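Local coordinates for Succinylglutamatedesuccinylase/aspartoacylase (Rhodobacter sphaeroides 2.4.1, PDB 3CDX), which is probably a metal-dependent hydrolase of the succinylglutamate desuccinylase/aspartoacylase family, cleaving linear amide or ester bonds, and holds a calcium ion in this crystal, at residues Leu134-Ser145 / Phe199-Ser210; Ala177-Pro185 / Ile228-His239. All coordinates share one frame; numbering follows the deposited sequence. Where two conformers were deposited one is given.

Contact 1: Leu134-Ser145 / Phe199-Ser210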
loop_
_atom_site.group_PDB
_atom_site.type_symbol
_atom_site.label_atom_id
_atom_site.label_comp_id
_atom_site.label_asym_id
_atom_site.label_seq_id
_atom_site.Cartn_x
_atom_site.Cartn_y
_atom_site.Cartn_z
ATOM N N LEU A 134 6.762 5.153 28.634
ATOM C CA LEU A 134 7.463 4.065 29.305
ATOM C C LEU A 134 8.679 4.558 30.090
ATOM O O LEU A 134 8.895 4.111 31.189
ATOM C CB LEU A 134 7.875 3.012 28.319
ATOM C CG LEU A 134 6.710 2.107 28.013
ATOM C CD1 LEU A 134 6.812 1.784 26.535
ATOM C CD2 LEU A 134 6.724 0.829 28.942
ATOM N N ASP A 135 9.427 5.490 29.497
ATOM C CA ASP A 135 10.656 6.074 30.092
ATOM C C ASP A 135 10.374 7.100 31.175
ATOM O O ASP A 135 11.029 7.096 32.223
ATOM C CB ASP A 135 11.563 6.706 29.031
ATOM C CG ASP A 135 12.726 7.543 29.664
ATOM O OD1 ASP A 135 13.635 6.957 30.308
ATOM O OD2 ASP A 135 12.716 8.781 29.537
ATOM N N SER A 136 9.394 7.963 30.949
ATOM C CA SER A 136 9.087 9.027 31.903
ATOM C C SER A 136 8.096 8.662 32.994
ATOM O O SER A 136 8.114 9.274 34.026
ATOM C CB SER A 136 8.563 10.265 31.154
ATOM O OG SER A 136 9.627 10.769 30.374
ATOM N N VAL A 137 7.197 7.716 32.752
ATOM C CA VAL A 137 6.154 7.419 33.731
ATOM C C VAL A 137 6.404 6.082 34.424
ATOM O O VAL A 137 6.294 5.969 35.642
ATOM C CB VAL A 137 4.748 7.413 33.067
ATOM C CG1 VAL A 137 3.637 7.038 34.072
ATOM C CG2 VAL A 137 4.460 8.792 32.387
ATOM N N ILE A 138 6.710 5.047 33.650
ATOM C CA ILE A 138 6.813 3.704 34.239
ATOM C C ILE A 138 8.229 3.469 34.768
ATOM O O ILE A 138 8.417 3.139 35.940
ATOM C CB ILE A 138 6.374 2.595 33.198
ATOM C CG1 ILE A 138 4.903 2.802 32.775
ATOM C CG2 ILE A 138 6.624 1.206 33.743
ATOM C CD1 ILE A 138 3.826 2.742 33.936
ATOM N N LEU A 139 9.218 3.666 33.902
ATOM C CA LEU A 139 10.633 3.350 34.234
ATOM C C LEU A 139 11.234 3.961 35.533
ATOM O O LEU A 139 11.935 3.253 36.253
ATOM C CB LEU A 139 11.534 3.593 33.030
ATOM C CG LEU A 139 13.009 3.283 33.178
ATOM C CD1 LEU A 139 13.159 1.816 33.699
ATOM C CD2 LEU A 139 13.782 3.551 31.870
ATOM N N PRO A 140 10.946 5.246 35.852
ATOM C CA PRO A 140 11.512 5.786 37.107
ATOM C C PRO A 140 11.091 5.036 38.382
ATOM O O PRO A 140 11.710 5.213 39.421
ATOM C CB PRO A 140 10.972 7.244 37.145
ATOM C CG PRO A 140 10.702 7.560 35.665
ATOM C CD PRO A 140 10.155 6.271 35.136
ATOM N N MET A 141 10.017 4.256 38.339
ATOM C CA MET A 141 9.585 3.510 39.549
ATOM C C MET A 141 10.478 2.291 39.866
ATOM O O MET A 141 10.401 1.742 40.944
ATOM C CB MET A 141 8.137 3.057 39.417
ATOM C CG MET A 141 7.073 4.179 39.642
ATOM S SD MET A 141 5.379 3.565 39.486
ATOM C CE MET A 141 5.197 3.307 37.720
ATOM N N ALA A 142 11.335 1.884 38.929
ATOM C CA ALA A 142 12.073 0.614 39.025
ATOM C C ALA A 142 13.437 0.697 39.663
ATOM O O ALA A 142 14.175 1.643 39.451
ATOM C CB ALA A 142 12.233 -0.026 37.643
ATOM N N ASP A 143 13.770 -0.379 40.367
ATOM C CA ASP A 143 15.089 -0.655 40.906
ATOM C C ASP A 143 15.857 -1.568 39.957
ATOM O O ASP A 143 17.095 -1.487 39.833
ATOM C CB ASP A 143 14.888 -1.339 42.267
ATOM C CG ASP A 143 14.306 -0.375 43.275
ATOM O OD1 ASP A 143 14.991 0.609 43.569
ATOM O OD2 ASP A 143 13.152 -0.522 43.695
ATOM N N ILE A 144 15.106 -2.452 39.289
ATOM C CA ILE A 144 15.680 -3.267 38.220
ATOM C C ILE A 144 14.662 -3.439 37.081
ATOM O O ILE A 144 13.473 -3.541 37.329
ATOM C CB ILE A 144 16.175 -4.649 38.756
ATOM C CG1 ILE A 144 16.799 -5.480 37.610
ATOM C CG2 ILE A 144 15.036 -5.393 39.452
ATOM C CD1 ILE A 144 17.374 -6.776 38.058
ATOM N N SER A 145 15.171 -3.520 35.848
ATOM C CA SER A 145 14.352 -3.831 34.670
ATOM C C SER A 145 14.882 -5.049 33.922
ATOM O O SER A 145 16.102 -5.187 33.695
ATOM C CB SER A 145 14.278 -2.614 33.722
ATOM O OG SER A 145 14.072 -3.003 32.348
ATOM N N PHE A 199 15.096 1.074 24.642
ATOM C CA PHE A 199 14.605 1.136 26.029
ATOM C C PHE A 199 15.702 0.850 27.056
ATOM O O PHE A 199 15.778 1.515 28.084
ATOM C CB PHE A 199 13.450 0.189 26.241
ATOM C CG PHE A 199 12.881 0.217 27.632
ATOM C CD1 PHE A 199 12.289 1.373 28.144
ATOM C CD2 PHE A 199 12.917 -0.934 28.426
ATOM C CE1 PHE A 199 11.727 1.376 29.433
ATOM C CE2 PHE A 199 12.372 -0.940 29.715
ATOM C CZ PHE A 199 11.765 0.212 30.213
ATOM N N THR A 200 16.543 -0.146 26.795
ATOM C CA THR A 200 17.620 -0.478 27.746
ATOM C C THR A 200 18.538 0.725 27.986
ATOM O O THR A 200 18.938 0.982 29.121
ATOM C CB THR A 200 18.406 -1.787 27.374
ATOM O OG1 THR A 200 18.977 -1.683 26.062
ATOM C CG2 THR A 200 17.479 -3.001 27.376
ATOM N N SER A 201 18.827 1.503 26.937
ATOM C CA SER A 201 19.697 2.678 27.093
ATOM C C SER A 201 19.056 3.721 28.015
ATOM O O SER A 201 19.763 4.459 28.702
ATOM C CB SER A 201 20.110 3.284 25.741
ATOM O OG SER A 201 19.026 3.953 25.122
ATOM N N CYS A 202 17.722 3.751 28.053
ATOM C CA CYS A 202 16.989 4.579 29.010
ATOM C C CYS A 202 17.182 4.087 30.430
ATOM O O CYS A 202 17.471 4.879 31.317
ATOM C CB CYS A 202 15.502 4.586 28.701
ATOM S SG CYS A 202 15.113 5.537 27.283
ATOM N N VAL A 203 17.001 2.785 30.638
ATOM C CA VAL A 203 17.197 2.164 31.944
ATOM C C VAL A 203 18.614 2.475 32.448
ATOM O O VAL A 203 18.806 2.843 33.619
ATOM C CB VAL A 203 16.988 0.619 31.896
ATOM C CG1 VAL A 203 17.216 0.002 33.300
ATOM C CG2 VAL A 203 15.584 0.208 31.296
ATOM N N GLU A 204 19.584 2.336 31.539
ATOM C CA GLU A 204 20.989 2.576 31.835
ATOM C C GLU A 204 21.241 4.042 32.153
ATOM O O GLU A 204 21.877 4.345 33.161
ATOM C CB GLU A 204 21.901 2.035 30.725
ATOM C CG GLU A 204 22.263 0.536 30.977
ATOM C CD GLU A 204 22.611 -0.255 29.708
ATOM O OE1 GLU A 204 22.779 0.388 28.659
ATOM O OE2 GLU A 204 22.715 -1.529 29.765
ATOM N N ARG A 205 20.706 4.942 31.341
ATOM C CA ARG A 205 20.872 6.376 31.592
ATOM C C ARG A 205 20.373 6.782 32.985
ATOM O O ARG A 205 20.989 7.617 33.649
ATOM C CB ARG A 205 20.161 7.196 30.524
ATOM N N ARG A 206 19.273 6.181 33.427
ATOM C CA ARG A 206 18.726 6.419 34.756
ATOM C C ARG A 206 19.447 5.643 35.875
ATOM O O ARG A 206 19.074 5.731 37.051
ATOM C CB ARG A 206 17.235 6.074 34.751
ATOM C CG ARG A 206 16.369 7.092 34.005
ATOM C CD ARG A 206 14.883 6.615 33.821
ATOM N NE ARG A 206 14.157 7.609 33.031
ATOM C CZ ARG A 206 13.659 8.752 33.503
ATOM N NH1 ARG A 206 13.763 9.042 34.781
ATOM N NH2 ARG A 206 13.041 9.612 32.688
ATOM N N GLY A 207 20.478 4.875 35.518
ATOM C CA GLY A 207 21.271 4.157 36.521
ATOM C C GLY A 207 20.542 3.043 37.257
ATOM O O GLY A 207 20.873 2.716 38.397
ATOM N N ILE A 208 19.534 2.476 36.601
ATOM C CA ILE A 208 18.754 1.324 37.087
ATOM C C ILE A 208 19.421 0.059 36.529
ATOM O O ILE A 208 19.922 0.078 35.406
ATOM C CB ILE A 208 17.276 1.467 36.534
ATOM C CG1 ILE A 208 16.592 2.707 37.148
ATOM C CG2 ILE A 208 16.445 0.182 36.682
ATOM C CD1 ILE A 208 15.479 3.326 36.282
ATOM N N VAL A 209 19.465 -1.022 37.304
ATOM C CA VAL A 209 19.998 -2.301 36.796
ATOM C C VAL A 209 19.155 -2.783 35.598
ATOM O O VAL A 209 17.949 -2.885 35.692
ATOM C CB VAL A 209 20.045 -3.382 37.880
ATOM C CG1 VAL A 209 20.499 -4.676 37.299
ATOM C CG2 VAL A 209 21.003 -2.939 39.042
ATOM N N SER A 210 19.800 -3.027 34.471
ATOM C CA SER A 210 19.097 -3.347 33.239
ATOM C C SER A 210 19.600 -4.687 32.671
ATOM O O SER A 210 20.814 -4.862 32.422
ATOM C CB SER A 210 19.356 -2.195 32.250
ATOM O OG SER A 210 19.046 -2.523 30.914
HETATM O O HOH W 1 11.767 12.373 32.620
HETATM O O HOH W 2 16.404 -3.656 30.835
#
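Two neighbouring parallel strands of the catalytic domain, and the two helices that lead into them, meet where Ile144 pairs with Val209 and Ser145 with Ser210. Ser145 N donates a nearly straight bond of 2.9 Å to Val209 O, while the bond from Val209 N back to Asp143 O is weak. Before the strands, Arg206 reaches across to helix 126-138 and grips Asp135 side-on in a salt bridge: Arg206 NE lies 2.8 Å from Asp135 OD1 and Arg206 NH2 3.3 Å from Asp135 OD2. Both oxygens lie almost in the guanidinium plane, yet the nitrogens meet them from above the carboxylate, whose plane is turned 55° from that of the guanidinium. Asp135 holds its CG anti to the backbone N (chi1 170°), which swings the carboxylate toward helix 199-205, and Pro140 CG lies over one guanidinium face, 3.5 Å from Arg206 NH1. With an alanine here in place of Asp135, the Arg206 guanidinium would probably lose its carboxylate mate and be freer to turn away from helix 126-138. Next to the ion pair, Leu139 spreads its two methyls: CD2 rests on the backbone of Val203, and CD1 touches Val203 CG2 and Ile208 CD1, each at 3.8 Å. Val203 CG2 also lies over one face of the Phe199 ring, offset toward its rim. On the sheet face that carries Ser145 and Ser210, a water joins their OG atoms. Gly207, with positive phi, closes helix 199-205 in a Schellman motif. Phe199 also meets Phe118, and its side chain is about 6 Å from that of the calcium ligand His149. Parallel strands packed against helices in this way are consistent with the alpha/beta catalytic fold of the zinc-exopeptidase clan.

Contact 2: Ala177-Pro185 / Ile228-His239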
loop_
_atom_site.group_PDB
_atom_site.type_symbol
_atom_site.label_atom_id
_atom_site.label_comp_id
_atom_site.label_asym_id
_atom_site.label_seq_id
_atom_site.Cartn_x
_atom_site.Cartn_y
_atom_site.Cartn_z
ATOM N N ALA A 177 25.535 -10.113 38.411
ATOM C CA ALA A 177 24.911 -10.969 39.407
ATOM C C ALA A 177 23.444 -11.210 39.114
ATOM O O ALA A 177 22.916 -12.282 39.411
ATOM C CB ALA A 177 25.058 -10.347 40.781
ATOM N N ALA A 178 22.759 -10.204 38.575
ATOM C CA ALA A 178 21.342 -10.373 38.267
ATOM C C ALA A 178 21.206 -11.302 37.062
ATOM O O ALA A 178 20.315 -12.153 37.025
ATOM C CB ALA A 178 20.663 -9.002 38.025
ATOM N N ALA A 179 22.099 -11.131 36.079
ATOM C CA ALA A 179 22.161 -12.036 34.930
ATOM C C ALA A 179 22.350 -13.490 35.390
ATOM O O ALA A 179 21.625 -14.374 34.934
ATOM C CB ALA A 179 23.250 -11.614 33.979
ATOM N N GLU A 180 23.278 -13.720 36.341
ATOM C CA GLU A 180 23.562 -15.048 36.867
ATOM C C GLU A 180 22.304 -15.651 37.508
ATOM O O GLU A 180 21.966 -16.812 37.240
ATOM C CB GLU A 180 24.760 -15.045 37.863
ATOM C CG GLU A 180 26.091 -14.846 37.184
ATOM C CD GLU A 180 27.284 -14.691 38.144
ATOM O OE1 GLU A 180 27.199 -15.173 39.311
ATOM O OE2 GLU A 180 28.315 -14.095 37.713
ATOM N N ALA A 181 21.614 -14.868 38.336
ATOM C CA ALA A 181 20.352 -15.310 38.942
ATOM C C ALA A 181 19.274 -15.656 37.893
ATOM O O ALA A 181 18.618 -16.711 37.981
ATOM C CB ALA A 181 19.818 -14.241 39.887
ATOM N N PHE A 182 19.110 -14.794 36.882
ATOM C CA PHE A 182 18.119 -15.070 35.811
ATOM C C PHE A 182 18.376 -16.507 35.300
ATOM O O PHE A 182 17.452 -17.277 35.146
ATOM C CB PHE A 182 18.200 -14.029 34.669
ATOM C CG PHE A 182 17.124 -14.194 33.578
ATOM C CD1 PHE A 182 16.002 -13.356 33.549
ATOM C CD2 PHE A 182 17.244 -15.178 32.589
ATOM C CE1 PHE A 182 14.998 -13.505 32.522
ATOM C CE2 PHE A 182 16.257 -15.333 31.573
ATOM C CZ PHE A 182 15.137 -14.505 31.547
ATOM N N GLY A 183 19.641 -16.855 35.066
ATOM C CA GLY A 183 20.018 -18.257 34.807
ATOM C C GLY A 183 19.712 -18.799 33.428
ATOM O O GLY A 183 19.262 -19.954 33.292
ATOM N N ALA A 184 19.959 -17.985 32.398
ATOM C CA ALA A 184 19.897 -18.474 31.020
ATOM C C ALA A 184 21.243 -19.156 30.722
ATOM O O ALA A 184 22.239 -18.871 31.389
ATOM C CB ALA A 184 19.626 -17.339 30.051
ATOM N N PRO A 185 21.288 -20.055 29.736
ATOM C CA PRO A 185 22.595 -20.716 29.523
ATOM C C PRO A 185 23.734 -19.745 29.310
ATOM O O PRO A 185 24.843 -20.042 29.756
ATOM C CB PRO A 185 22.375 -21.564 28.264
ATOM C CG PRO A 185 20.922 -21.746 28.155
ATOM C CD PRO A 185 20.234 -20.587 28.849
ATOM N N ILE A 228 12.944 -20.925 29.751
ATOM C CA ILE A 228 14.047 -20.168 30.352
ATOM C C ILE A 228 13.581 -18.779 30.794
ATOM O O ILE A 228 13.938 -18.302 31.880
ATOM C CB ILE A 228 15.270 -20.151 29.404
ATOM C CG1 ILE A 228 15.930 -21.545 29.372
ATOM C CG2 ILE A 228 16.267 -19.013 29.736
ATOM C CD1 ILE A 228 16.711 -21.956 30.650
ATOM N N GLY A 229 12.740 -18.150 29.979
ATOM C CA GLY A 229 12.161 -16.862 30.326
ATOM C C GLY A 229 11.216 -16.887 31.510
ATOM O O GLY A 229 11.303 -16.032 32.384
ATOM N N LYS A 230 10.308 -17.849 31.564
ATOM C CA LYS A 230 9.416 -17.994 32.716
ATOM C C LYS A 230 10.211 -18.200 34.029
ATOM O O LYS A 230 9.971 -17.514 35.042
ATOM C CB LYS A 230 8.487 -19.189 32.531
ATOM C CG LYS A 230 7.268 -18.997 31.585
ATOM C CD LYS A 230 6.316 -20.238 31.632
ATOM C CE LYS A 230 4.940 -19.914 31.054
ATOM N NZ LYS A 230 3.904 -21.003 31.162
ATOM N N ARG A 231 11.141 -19.155 34.025
ATOM C CA ARG A 231 12.021 -19.362 35.197
ATOM C C ARG A 231 12.870 -18.102 35.511
ATOM O O ARG A 231 13.062 -17.760 36.656
ATOM C CB ARG A 231 12.903 -20.597 34.991
ATOM C CG ARG A 231 13.714 -21.033 36.233
ATOM C CD ARG A 231 14.651 -22.181 35.949
ATOM N NE ARG A 231 15.827 -21.768 35.201
ATOM C CZ ARG A 231 16.846 -22.576 34.918
ATOM N NH1 ARG A 231 16.839 -23.829 35.341
ATOM N NH2 ARG A 231 17.882 -22.126 34.251
ATOM N N GLY A 232 13.390 -17.428 34.486
ATOM C CA GLY A 232 14.332 -16.327 34.721
ATOM C C GLY A 232 13.714 -15.173 35.463
ATOM O O GLY A 232 14.386 -14.520 36.274
ATOM N N ILE A 233 12.443 -14.883 35.172
ATOM C CA ILE A 233 11.790 -13.772 35.833
ATOM C C ILE A 233 11.449 -14.068 37.291
ATOM O O ILE A 233 11.561 -13.174 38.129
ATOM C CB ILE A 233 10.596 -13.158 35.020
ATOM C CG1 ILE A 233 9.433 -14.139 34.819
ATOM C CG2 ILE A 233 11.120 -12.623 33.650
ATOM C CD1 ILE A 233 8.218 -13.522 34.039
ATOM N N LEU A 234 11.048 -15.309 37.580
ATOM C CA LEU A 234 10.890 -15.780 38.970
ATOM C C LEU A 234 12.214 -15.699 39.721
ATOM O O LEU A 234 12.256 -15.163 40.812
ATOM C CB LEU A 234 10.409 -17.233 39.020
ATOM C CG LEU A 234 8.953 -17.524 38.702
ATOM C CD1 LEU A 234 8.760 -19.046 38.654
ATOM C CD2 LEU A 234 8.010 -16.873 39.707
ATOM N N ASN A 235 13.276 -16.246 39.119
ATOM C CA ASN A 235 14.638 -16.153 39.646
ATOM C C ASN A 235 15.062 -14.716 39.932
ATOM O O ASN A 235 15.692 -14.438 40.958
ATOM C CB ASN A 235 15.653 -16.734 38.664
ATOM C CG ASN A 235 15.692 -18.252 38.652
ATOM O OD1 ASN A 235 15.011 -18.921 39.424
ATOM N ND2 ASN A 235 16.488 -18.800 37.742
ATOM N N VAL A 236 14.731 -13.794 39.030
ATOM C CA VAL A 236 15.118 -12.426 39.232
ATOM C C VAL A 236 14.392 -11.900 40.485
ATOM O O VAL A 236 14.990 -11.196 41.303
ATOM C CB VAL A 236 14.857 -11.535 38.021
ATOM C CG1 VAL A 236 14.736 -10.119 38.485
ATOM C CG2 VAL A 236 16.048 -11.644 36.994
ATOM N N LEU A 237 13.118 -12.260 40.635
ATOM C CA LEU A 237 12.338 -11.814 41.799
ATOM C C LEU A 237 12.895 -12.370 43.121
ATOM O O LEU A 237 12.871 -11.687 44.158
ATOM C CB LEU A 237 10.887 -12.252 41.653
ATOM C CG LEU A 237 10.035 -11.593 40.559
ATOM C CD1 LEU A 237 8.548 -12.041 40.695
ATOM C CD2 LEU A 237 10.156 -10.062 40.564
ATOM N N LYS A 238 13.322 -13.629 43.070
ATOM C CA LYS A 238 13.959 -14.311 44.191
ATOM C C LYS A 238 15.292 -13.643 44.541
ATOM O O LYS A 238 15.530 -13.330 45.708
ATOM C CB LYS A 238 14.125 -15.817 43.898
ATOM C CG LYS A 238 12.777 -16.525 43.775
ATOM C CD LYS A 238 12.967 -17.957 43.368
ATOM C CE LYS A 238 11.660 -18.720 43.434
ATOM N NZ LYS A 238 11.834 -20.024 42.659
ATOM N N HIS A 239 16.118 -13.388 43.520
ATOM C CA HIS A 239 17.370 -12.669 43.656
ATOM C C HIS A 239 17.163 -11.335 44.346
ATOM O O HIS A 239 17.959 -10.911 45.172
ATOM C CB HIS A 239 17.988 -12.426 42.289
ATOM C CG HIS A 239 19.222 -11.573 42.313
ATOM N ND1 HIS A 239 20.428 -12.020 42.809
ATOM C CD2 HIS A 239 19.445 -10.314 41.868
ATOM C CE1 HIS A 239 21.341 -11.069 42.684
ATOM N NE2 HIS A 239 20.774 -10.026 42.105
HETATM O O HOH W 3 16.085 -19.240 33.589
#
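Phe182 lays one face of its ring on the backbone of Gly232, whose CA stands 3.4 Å from the ring centroid and only 5° off the normal, a CH-pi contact over the centre of the face. The ring is a knob in a hole formed by Gly229, Gly232, Ile233 and Val236. Its CG is anti to the backbone N (chi1 -175°), and this brings the ring back over helix 223-239 although the CB bond points away from it. Gly232 has no side chain between its CA and the ring, consistent with the short 8.3 Å approach of the segment axes, whose N-to-C directions lie 130° apart. Val236 CG2 meets the ring edge, 3.8 Å from Phe182 CD1. Further along, Ala181 CB sits 3.5 Å from His239 CB, and the imidazole has Ala177 O over one face.

Where helix 169-182 ends, polar side chains take up carbonyls of its last turn and of the first residue beyond it. Asn235 ND2 donates to Phe182 O at 3.2 Å from well above the carbonyl plane, and more weakly to Ala181 O; it also bonds Glu248 O. Arg231, bent at chi3, brings NH2 within 2.7 Å of Gly183 O, which lies at the guanidinium edge and is approached in the carbonyl plane; Gln251 is a second donor to this oxygen. A water accepts from Arg231 NE. Beyond the helix, Ala184 CB packs on Ile228 CG2 in the modelled conformer. The pair is a glycine-lined helix crossing with a single aromatic knob in its hole, in the catalytic domain, with Phe182 and Val236 also touching Val146 of strand 144-148.

Both contacts are mainly buried, but they join different elements of the same catalytic domain. Contact 1 joins two strands and the helices before them, with Pro140 and Arg206 exposed at its margin; contact 2 packs helix on helix, and none of the residues that touch in it is exposed. They meet through Ile144, whose CD1 lies 4.0 Å from Ala178 CB and 4.3 Å from Val236 CG1, so the strand pair of contact 1 rests on the helices of contact 2. The chemistry follows the place: a carboxylate-guanidinium pair ties the side chains of contact 1, whereas in contact 2 an amide and a guanidinium satisfy backbone carbonyls at and just beyond a helix end. Contact 1 also lies nearer the bound calcium.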